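Local coordinates for protein AlyGC mutant - R241A (Glaciecola chathamensis S18K6, PDB 5GKQ) that degrades the polysaccharide alginate as a lyase of polysaccharide lyase family 6, probably by beta-elimination at the glycosidic bond, at residues 684-689 and 708-713; 232-237 and 255-260; 263-268 and 287-292. One frame throughout, in Å; residues are numbered along the deposited sequence.

Interaction 1. Residues 684-689 and 708-713; sequences ELTVGE and RDLFPL
E684 and R708 lie side by side and leave the sheet on the same face, so that their extended chains run together to a salt bridge. From CB, the glutamate turns its CG beside its own backbone N (chi1 -76°), and that CG packs 4.0 Å from CD of R708. Further out, the carboxylate carbon CD is 3.9 Å from NH1 of R708. At the tip, OE2 lies at the edge of the guanidinium, near its plane, 2.9 Å from NH1 of R708. As a hydrogen bond this is weak, since the N-H is poorly aimed (127°). The other oxygen, OE1, is bonded to ND1 of H663 on the preceding strand; the carboxylate is thus held through OE1 by H663 and more weakly through OE2 by R708.

Beneath these side chains the strands run parallel, 706-709 being an outermost strand of this sheet within the chain. L685 N donates to the carbonyl O of R708 at 2.8 Å, and L710 N donates to O of L685 at 3.1 Å. On the opposite face, CB of L685 rests 3.9 Å from OD1 of D709. That same OD1 accepts from the backbone N of F711 at 3.1 Å, an Asx turn just after the strand. The F711 ring lies alongside V687, whose CG1 sits over one ring face, 3.9 Å from the centroid, in a CH-pi contact. T629, from a neighbouring loop, touches both of these residues.

A parallel ladder one coil apart, continued here past the strand ends by the packing of V687 on F711, is characteristic of the parallel beta-helix.

Interaction 2. Residues 232-237 and 255-260; sequences ESRGTL and NGVDHT
At a corner of the N-terminal parallel beta-helix, where equivalent turns of two successive coils stack, R234 lies against the type II beta turn running from V257 to T260. Its guanidinium does not bond to that turn but presents a face to it: the carbonyl O of D258 sits 3.4 Å above the guanidinium plane, offset toward the rim, and CB of H259 lies over the same face. The arginine chain bends at chi3 (38°), which brings the flat group back over the turn. Its NH1 also approaches CD2 of H259 at 3.6 Å, the two planes being steeply inclined to each other.

The backbone of R234 is itself tightly curved, at the centre of an inverse gamma turn, and its CA makes a CA-H...O contact of 3.1 Å with O of H259. The opposing turn is braced by T260, whose OG1 donates to O of V257 at 2.7 Å, while its methyl CG2 packs 3.4 Å from O of S233. Farther along, the amide ND2 of N255 meets the anti lone pair of OE2 of E232 in a straight hydrogen bond, although its unusually short modelled length is doubtful. CG2 of V257 lies 4.0 Å from CG of E232, the two side chains crossing at about a right angle.

The polar ends of R234, D258 and H259 meet the second half of the chain: R234 forms a salt bridge with E605 and a hydrogen bond with Y606, D258 bonds to Y606, and H259 to H637. The contact is thus a stack of corner turns from successive coils, whose outer side also forms part of the junction with the second beta-helix.

Interaction 3. Residues 263-268 and 287-292; sequences IRVINR and SGLTVM
M292, I263 and V265 bury the most surface where two neighbouring coils of a parallel beta-helix lie against each other. The backbone ladder alternates regularly between the strands. I263 opens it by donating its N to O of G288 at 2.9 Å, and then accepts from T290 N through its own O at 3.0 Å. V265 continues the pattern: its N meets O of T290 at 2.7 Å, and its O receives M292 N at 2.9 Å.

The side chains of I263 and V265 share one face of the sheet with L289 and V291. There L289 turns CG anti to its N (chi1 172°) and CD1 toward the other strand, so that this single methyl lies 4.4 Å from both CB of I263 and CG2 of V265. Both of the latter residues also pack against I272 of strand 271-278, which places this face in the hydrophobic interior of the coil.

On the other face, R264 and T290 run side by side and in the same direction, CG of the arginine lying against CB of the threonine. The guanidinium belongs to the surroundings of the substrate site: NH2 has a long, weak ion pair with E214 of the glycan pocket, and NE a weak hydrogen bond with T238.

M292, the last residue of strand 289-292, packs beside I266, just past the end of strand 263-265. With CG beside its backbone N (chi1 -79°), M292 touches two residues of the other segment through that one atom, which lies 3.5 Å from CG1 of I266 and 3.7 Å from CD of R264.

How the interactions relate
Along the chain the order is interaction 2, interaction 3, then interaction 1. The first two belong to the N-terminal beta-helix: their centres lie 15 Å apart, and they touch directly, L237 O and R264 N being 2.8 Å apart in a probable hydrogen bond between the neighbouring strands 236-241 and 263-265. Interaction 1 lies in the second beta-helix, its centre about 25 Å from that of interaction 2 and 24 Å from that of interaction 3, with nearest atoms about 9 Å away in each case. One principle, the parallel stacking of successive coils, thus builds both halves, while bound mannuronate lies closest to interaction 3, about 6 Å from the side chain of R264.

Interaction 1. Residues 684-689 and 708-713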
loop_
_atom_site.group_PDB
_atom_site.type_symbol
_atom_site.label_atom_id
_atom_site.label_comp_id
_atom_site.label_asym_id
_atom_site.label_seq_id
_atom_site.Cartn_x
_atom_site.Cartn_y
_atom_site.Cartn_z
ATOM N N GLU A 684 7.503 -9.169 22.356
ATOM C CA GLU A 684 6.365 -10.039 22.288
ATOM C C GLU A 684 6.918 -11.272 21.589
ATOM O O GLU A 684 6.885 -11.372 20.406
ATOM C CB GLU A 684 5.213 -9.400 21.538
ATOM C CG GLU A 684 4.466 -8.355 22.334
ATOM C CD GLU A 684 3.243 -7.828 21.631
ATOM O OE1 GLU A 684 3.083 -8.049 20.451
ATOM O OE2 GLU A 684 2.425 -7.180 22.257
ATOM N N LEU A 685 7.461 -12.196 22.358
ATOM C CA LEU A 685 8.088 -13.413 21.854
ATOM C C LEU A 685 7.166 -14.429 21.245
ATOM O O LEU A 685 6.151 -14.738 21.795
ATOM C CB LEU A 685 8.876 -14.069 22.959
ATOM C CG LEU A 685 9.940 -13.206 23.597
ATOM C CD1 LEU A 685 10.757 -14.011 24.573
ATOM C CD2 LEU A 685 10.808 -12.583 22.539
ATOM N N THR A 686 7.530 -14.956 20.091
ATOM C CA THR A 686 6.680 -15.922 19.418
ATOM C C THR A 686 7.444 -17.214 19.273
ATOM O O THR A 686 8.293 -17.490 20.059
ATOM C CB THR A 686 6.216 -15.438 18.034
ATOM O OG1 THR A 686 7.344 -15.169 17.227
ATOM C CG2 THR A 686 5.438 -14.212 18.140
ATOM N N VAL A 687 7.131 -17.999 18.265
ATOM C CA VAL A 687 7.770 -19.255 18.045
ATOM C C VAL A 687 9.166 -19.181 17.540
ATOM O O VAL A 687 9.651 -18.130 17.242
ATOM C CB VAL A 687 6.956 -20.022 17.020
ATOM C CG1 VAL A 687 5.527 -20.095 17.460
ATOM C CG2 VAL A 687 7.027 -19.359 15.666
ATOM N N GLY A 688 9.824 -20.317 17.458
ATOM C CA GLY A 688 11.158 -20.331 16.898
ATOM C C GLY A 688 12.318 -20.273 17.864
ATOM O O GLY A 688 13.456 -20.127 17.416
ATOM N N GLU A 689 12.080 -20.406 19.163
ATOM C CA GLU A 689 13.113 -20.263 20.182
ATOM C C GLU A 689 13.975 -19.021 19.945
ATOM O O GLU A 689 15.183 -19.129 19.732
ATOM C CB GLU A 689 13.983 -21.511 20.256
ATOM C CG GLU A 689 13.220 -22.813 20.483
ATOM C CD GLU A 689 14.131 -24.017 20.721
ATOM O OE1 GLU A 689 13.906 -25.073 20.092
ATOM O OE2 GLU A 689 15.066 -23.922 21.542
ATOM N N ARG A 708 6.770 -10.330 27.067
ATOM C CA ARG A 708 5.639 -11.231 26.975
ATOM C C ARG A 708 5.990 -12.419 26.112
ATOM O O ARG A 708 6.591 -12.262 25.051
ATOM C CB ARG A 708 4.446 -10.531 26.367
ATOM C CG ARG A 708 4.231 -9.240 27.019
ATOM C CD ARG A 708 3.361 -8.343 26.132
ATOM N NE ARG A 708 3.095 -7.112 26.785
ATOM C CZ ARG A 708 2.466 -6.091 26.182
ATOM N NH1 ARG A 708 2.072 -6.164 24.935
ATOM N NH2 ARG A 708 2.246 -4.973 26.831
ATOM N N ASP A 709 5.570 -13.593 26.544
ATOM C CA ASP A 709 5.910 -14.833 25.870
ATOM C C ASP A 709 4.617 -15.494 25.438
ATOM O O ASP A 709 3.898 -16.060 26.259
ATOM C CB ASP A 709 6.727 -15.723 26.781
ATOM C CG ASP A 709 7.566 -16.682 26.024
ATOM O OD1 ASP A 709 7.144 -17.029 24.916
ATOM O OD2 ASP A 709 8.641 -17.078 26.509
ATOM N N LEU A 710 4.314 -15.417 24.150
ATOM C CA LEU A 710 3.113 -16.060 23.635
ATOM C C LEU A 710 3.195 -17.575 23.672
ATOM O O LEU A 710 2.165 -18.235 23.502
ATOM C CB LEU A 710 2.848 -15.625 22.196
ATOM C CG LEU A 710 2.689 -14.169 21.777
ATOM C CD1 LEU A 710 1.752 -14.112 20.561
ATOM C CD2 LEU A 710 2.259 -13.265 22.942
ATOM N N PHE A 711 4.398 -18.090 23.849
ATOM C CA PHE A 711 4.635 -19.509 23.844
ATOM C C PHE A 711 5.622 -19.972 24.859
ATOM O O PHE A 711 6.729 -20.356 24.543
ATOM C CB PHE A 711 5.067 -19.956 22.462
ATOM C CG PHE A 711 4.060 -19.683 21.424
ATOM C CD1 PHE A 711 3.001 -20.512 21.263
ATOM C CD2 PHE A 711 4.151 -18.577 20.659
ATOM C CE1 PHE A 711 2.052 -20.259 20.320
ATOM C CE2 PHE A 711 3.211 -18.313 19.722
ATOM C CZ PHE A 711 2.158 -19.154 19.547
ATOM N N PRO A 712 5.148 -19.925 26.152
ATOM C CA PRO A 712 6.080 -20.438 27.147
ATOM C C PRO A 712 5.642 -21.861 27.357
ATOM O O PRO A 712 4.453 -22.121 27.296
ATOM C CB PRO A 712 5.778 -19.594 28.359
ATOM C CG PRO A 712 4.328 -19.376 28.299
ATOM C CD PRO A 712 3.877 -19.514 26.895
ATOM N N LEU A 713 6.549 -22.789 27.584
ATOM C CA LEU A 713 7.950 -22.529 27.639
ATOM C C LEU A 713 8.515 -23.217 26.439
ATOM O O LEU A 713 8.343 -24.403 26.246
ATOM C CB LEU A 713 8.547 -23.158 28.890
ATOM C CG LEU A 713 8.804 -22.291 30.125
ATOM C CD1 LEU A 713 7.675 -22.438 31.122
ATOM C CD2 LEU A 713 10.115 -22.679 30.771
#

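Interaction 2. Residues 232-237 and 255-260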
loop_
_atom_site.group_PDB
_atom_site.type_symbol
_atom_site.label_atom_id
_atom_site.label_comp_id
_atom_site.label_asym_id
_atom_site.label_seq_id
_atom_site.Cartn_x
_atom_site.Cartn_y
_atom_site.Cartn_z
ATOM N N GLU A 232 27.299 -20.155 -0.098
ATOM C CA GLU A 232 26.814 -18.992 0.630
ATOM C C GLU A 232 25.295 -18.934 0.588
ATOM O O GLU A 232 24.692 -17.878 0.426
ATOM C CB GLU A 232 27.439 -17.710 0.086
ATOM C CG GLU A 232 28.898 -17.515 0.476
ATOM C CD GLU A 232 29.467 -16.182 0.023
ATOM O OE1 GLU A 232 28.693 -15.267 -0.321
ATOM O OE2 GLU A 232 30.706 -16.061 -0.008
ATOM N N SER A 233 24.675 -20.097 0.732
ATOM C CA SER A 233 23.230 -20.234 0.665
ATOM C C SER A 233 22.662 -20.347 2.065
ATOM O O SER A 233 23.081 -21.203 2.851
ATOM C CB SER A 233 22.829 -21.452 -0.161
ATOM O OG SER A 233 23.005 -21.162 -1.517
ATOM N N ARG A 234 21.687 -19.492 2.347
ATOM C CA ARG A 234 21.084 -19.339 3.663
ATOM C C ARG A 234 19.907 -20.296 3.787
ATOM O O ARG A 234 18.736 -19.919 3.745
ATOM C CB ARG A 234 20.686 -17.887 3.873
ATOM C CG ARG A 234 21.822 -16.972 3.585
ATOM C CD ARG A 234 21.398 -15.521 3.643
ATOM N NE ARG A 234 20.443 -15.294 4.696
ATOM C CZ ARG A 234 20.607 -14.337 5.627
ATOM N NH1 ARG A 234 19.703 -14.184 6.568
ATOM N NH2 ARG A 234 21.675 -13.541 5.627
ATOM N N GLY A 235 20.245 -21.565 3.949
ATOM C CA GLY A 235 19.237 -22.593 4.031
ATOM C C GLY A 235 19.899 -23.941 4.159
ATOM O O GLY A 235 21.101 -24.035 4.407
ATOM N N THR A 236 19.106 -24.988 3.962
ATOM C CA THR A 236 19.547 -26.348 4.222
ATOM C C THR A 236 19.090 -27.288 3.121
ATOM O O THR A 236 18.181 -26.984 2.345
ATOM C CB THR A 236 18.999 -26.868 5.550
ATOM O OG1 THR A 236 17.575 -26.786 5.527
ATOM C CG2 THR A 236 19.522 -26.045 6.699
ATOM N N LEU A 237 19.724 -28.448 3.085
ATOM C CA LEU A 237 19.212 -29.601 2.363
ATOM C C LEU A 237 18.438 -30.430 3.381
ATOM O O LEU A 237 19.034 -31.136 4.195
ATOM C CB LEU A 237 20.360 -30.381 1.727
ATOM C CG LEU A 237 20.141 -31.491 0.680
ATOM C CD1 LEU A 237 21.480 -31.972 0.177
ATOM C CD2 LEU A 237 19.332 -32.689 1.169
ATOM N N ASN A 255 31.353 -19.845 3.833
ATOM C CA ASN A 255 32.174 -18.642 3.920
ATOM C C ASN A 255 31.803 -17.810 5.139
ATOM O O ASN A 255 31.865 -16.581 5.109
ATOM C CB ASN A 255 32.065 -17.793 2.659
ATOM C CG ASN A 255 32.743 -18.417 1.471
ATOM O OD1 ASN A 255 33.596 -19.288 1.613
ATOM N ND2 ASN A 255 32.376 -17.959 0.277
ATOM N N GLY A 256 31.380 -18.482 6.204
ATOM C CA GLY A 256 30.970 -17.799 7.412
ATOM C C GLY A 256 29.797 -16.868 7.243
ATOM O O GLY A 256 29.626 -15.951 8.051
ATOM N N VAL A 257 28.973 -17.072 6.219
ATOM C CA VAL A 257 27.852 -16.173 5.982
ATOM C C VAL A 257 26.709 -16.524 6.923
ATOM O O VAL A 257 26.474 -17.693 7.250
ATOM C CB VAL A 257 27.430 -16.208 4.503
ATOM C CG1 VAL A 257 25.997 -15.769 4.311
ATOM C CG2 VAL A 257 28.310 -15.290 3.741
ATOM N N ASP A 258 26.013 -15.491 7.370
ATOM C CA ASP A 258 24.947 -15.628 8.339
ATOM C C ASP A 258 23.891 -16.596 7.852
ATOM O O ASP A 258 23.365 -16.454 6.750
ATOM C CB ASP A 258 24.333 -14.258 8.595
ATOM C CG ASP A 258 23.762 -14.134 9.963
ATOM O OD1 ASP A 258 24.025 -15.030 10.790
ATOM O OD2 ASP A 258 23.057 -13.138 10.219
ATOM N N HIS A 259 23.598 -17.594 8.680
ATOM C CA HIS A 259 22.486 -18.526 8.488
ATOM C C HIS A 259 22.727 -19.507 7.346
ATOM O O HIS A 259 21.800 -19.893 6.641
ATOM C CB HIS A 259 21.167 -17.788 8.298
ATOM C CG HIS A 259 20.731 -17.037 9.511
ATOM N ND1 HIS A 259 20.451 -17.658 10.708
ATOM C CD2 HIS A 259 20.522 -15.718 9.714
ATOM C CE1 HIS A 259 20.088 -16.752 11.595
ATOM N NE2 HIS A 259 20.122 -15.567 11.015
ATOM N N THR A 260 23.950 -19.982 7.214
ATOM C CA THR A 260 24.242 -21.049 6.276
ATOM C C THR A 260 24.110 -22.408 6.965
ATOM O O THR A 260 24.853 -22.688 7.909
ATOM C CB THR A 260 25.640 -20.846 5.699
ATOM O OG1 THR A 260 26.519 -20.379 6.723
ATOM C CG2 THR A 260 25.599 -19.813 4.599
#

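Interaction 3. Residues 263-268 and 287-292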
loop_
_atom_site.group_PDB
_atom_site.type_symbol
_atom_site.label_atom_id
_atom_site.label_comp_id
_atom_site.label_asym_id
_atom_site.label_seq_id
_atom_site.Cartn_x
_atom_site.Cartn_y
_atom_site.Cartn_z
ATOM N N ILE A 263 22.697 -30.043 6.244
ATOM C CA ILE A 263 21.961 -31.253 5.897
ATOM C C ILE A 263 21.082 -31.604 7.084
ATOM O O ILE A 263 21.591 -31.869 8.175
ATOM C CB ILE A 263 22.894 -32.425 5.566
ATOM C CG1 ILE A 263 23.743 -32.119 4.350
ATOM C CG2 ILE A 263 22.085 -33.690 5.323
ATOM C CD1 ILE A 263 24.883 -33.053 4.224
ATOM N N ARG A 264 19.772 -31.629 6.882
ATOM C CA ARG A 264 18.832 -31.950 7.945
ATOM C C ARG A 264 18.264 -33.336 7.703
ATOM O O ARG A 264 17.565 -33.551 6.712
ATOM C CB ARG A 264 17.699 -30.936 8.015
ATOM C CG ARG A 264 17.141 -30.820 9.391
ATOM C CD ARG A 264 15.674 -30.508 9.465
ATOM N NE ARG A 264 15.278 -29.341 8.704
ATOM C CZ ARG A 264 14.117 -28.722 8.849
ATOM N NH1 ARG A 264 13.245 -29.141 9.753
ATOM N NH2 ARG A 264 13.837 -27.679 8.091
ATOM N N VAL A 265 18.519 -34.254 8.628
ATOM C CA VAL A 265 18.131 -35.650 8.479
ATOM C C VAL A 265 16.859 -35.910 9.275
ATOM O O VAL A 265 16.811 -35.706 10.492
ATOM C CB VAL A 265 19.263 -36.591 8.918
ATOM C CG1 VAL A 265 18.920 -38.047 8.584
ATOM C CG2 VAL A 265 20.573 -36.172 8.262
ATOM N N ILE A 266 15.849 -36.389 8.597
ATOM C CA ILE A 266 14.616 -36.732 9.198
ATOM C C ILE A 266 14.235 -38.031 8.533
ATOM O O ILE A 266 14.650 -38.293 7.454
ATOM C CB ILE A 266 13.573 -35.701 8.870
ATOM C CG1 ILE A 266 14.077 -34.338 9.227
ATOM C CG2 ILE A 266 12.340 -35.935 9.676
ATOM C CD1 ILE A 266 13.092 -33.260 8.948
ATOM N N ASN A 267 13.452 -38.849 9.187
ATOM C CA ASN A 267 12.994 -40.092 8.621
ATOM C C ASN A 267 13.912 -41.280 8.529
ATOM O O ASN A 267 14.898 -41.356 9.186
ATOM C CB ASN A 267 12.254 -39.860 7.328
ATOM C CG ASN A 267 11.367 -38.679 7.394
ATOM O OD1 ASN A 267 10.368 -38.690 8.039
ATOM N ND2 ASN A 267 11.735 -37.653 6.710
ATOM N N ARG A 268 13.537 -42.228 7.703
ATOM C CA ARG A 268 14.227 -43.489 7.592
ATOM C C ARG A 268 15.164 -43.809 6.462
ATOM O O ARG A 268 14.977 -43.376 5.377
ATOM C CB ARG A 268 13.135 -44.529 7.446
ATOM C CG ARG A 268 12.883 -45.422 8.625
ATOM C CD ARG A 268 11.611 -46.229 8.439
ATOM N NE ARG A 268 10.453 -45.361 8.457
ATOM C CZ ARG A 268 9.364 -45.581 7.749
ATOM N NH1 ARG A 268 8.344 -44.748 7.810
ATOM N NH2 ARG A 268 9.298 -46.644 6.983
ATOM N N SER A 287 20.917 -25.787 11.079
ATOM C CA SER A 287 22.281 -26.107 11.463
ATOM C C SER A 287 23.021 -26.782 10.312
ATOM O O SER A 287 22.420 -27.294 9.372
ATOM C CB SER A 287 22.283 -27.013 12.693
ATOM O OG SER A 287 21.658 -26.382 13.798
ATOM N N GLY A 288 24.343 -26.784 10.401
ATOM C CA GLY A 288 25.137 -27.454 9.392
ATOM C C GLY A 288 24.811 -28.927 9.261
ATOM O O GLY A 288 24.837 -29.481 8.165
ATOM N N LEU A 289 24.511 -29.590 10.371
ATOM C CA LEU A 289 24.072 -30.976 10.347
ATOM C C LEU A 289 23.069 -31.146 11.456
ATOM O O LEU A 289 23.367 -30.854 12.615
ATOM C CB LEU A 289 25.229 -31.958 10.526
ATOM C CG LEU A 289 24.868 -33.439 10.695
ATOM C CD1 LEU A 289 24.184 -33.932 9.441
ATOM C CD2 LEU A 289 26.108 -34.283 10.981
ATOM N N THR A 290 21.898 -31.633 11.115
ATOM C CA THR A 290 20.792 -31.700 12.041
ATOM C C THR A 290 20.167 -33.074 11.953
ATOM O O THR A 290 19.836 -33.527 10.856
ATOM C CB THR A 290 19.757 -30.650 11.706
ATOM O OG1 THR A 290 20.343 -29.360 11.823
ATOM C CG2 THR A 290 18.671 -30.749 12.641
ATOM N N VAL A 291 20.016 -33.735 13.093
ATOM C CA VAL A 291 19.368 -35.034 13.161
ATOM C C VAL A 291 18.089 -34.852 13.969
ATOM O O VAL A 291 18.115 -34.796 15.197
ATOM C CB VAL A 291 20.286 -36.093 13.770
ATOM C CG1 VAL A 291 19.611 -37.439 13.738
ATOM C CG2 VAL A 291 21.619 -36.116 13.016
ATOM N N MET A 292 16.959 -34.780 13.287
ATOM C CA MET A 292 15.720 -34.395 13.937
ATOM C C MET A 292 15.184 -35.484 14.857
ATOM O O MET A 292 15.445 -36.679 14.697
ATOM C CB MET A 292 14.661 -34.064 12.894
ATOM C CG MET A 292 14.794 -32.700 12.278
ATOM S SD MET A 292 14.175 -31.376 13.321
ATOM C CE MET A 292 15.668 -30.822 13.941
#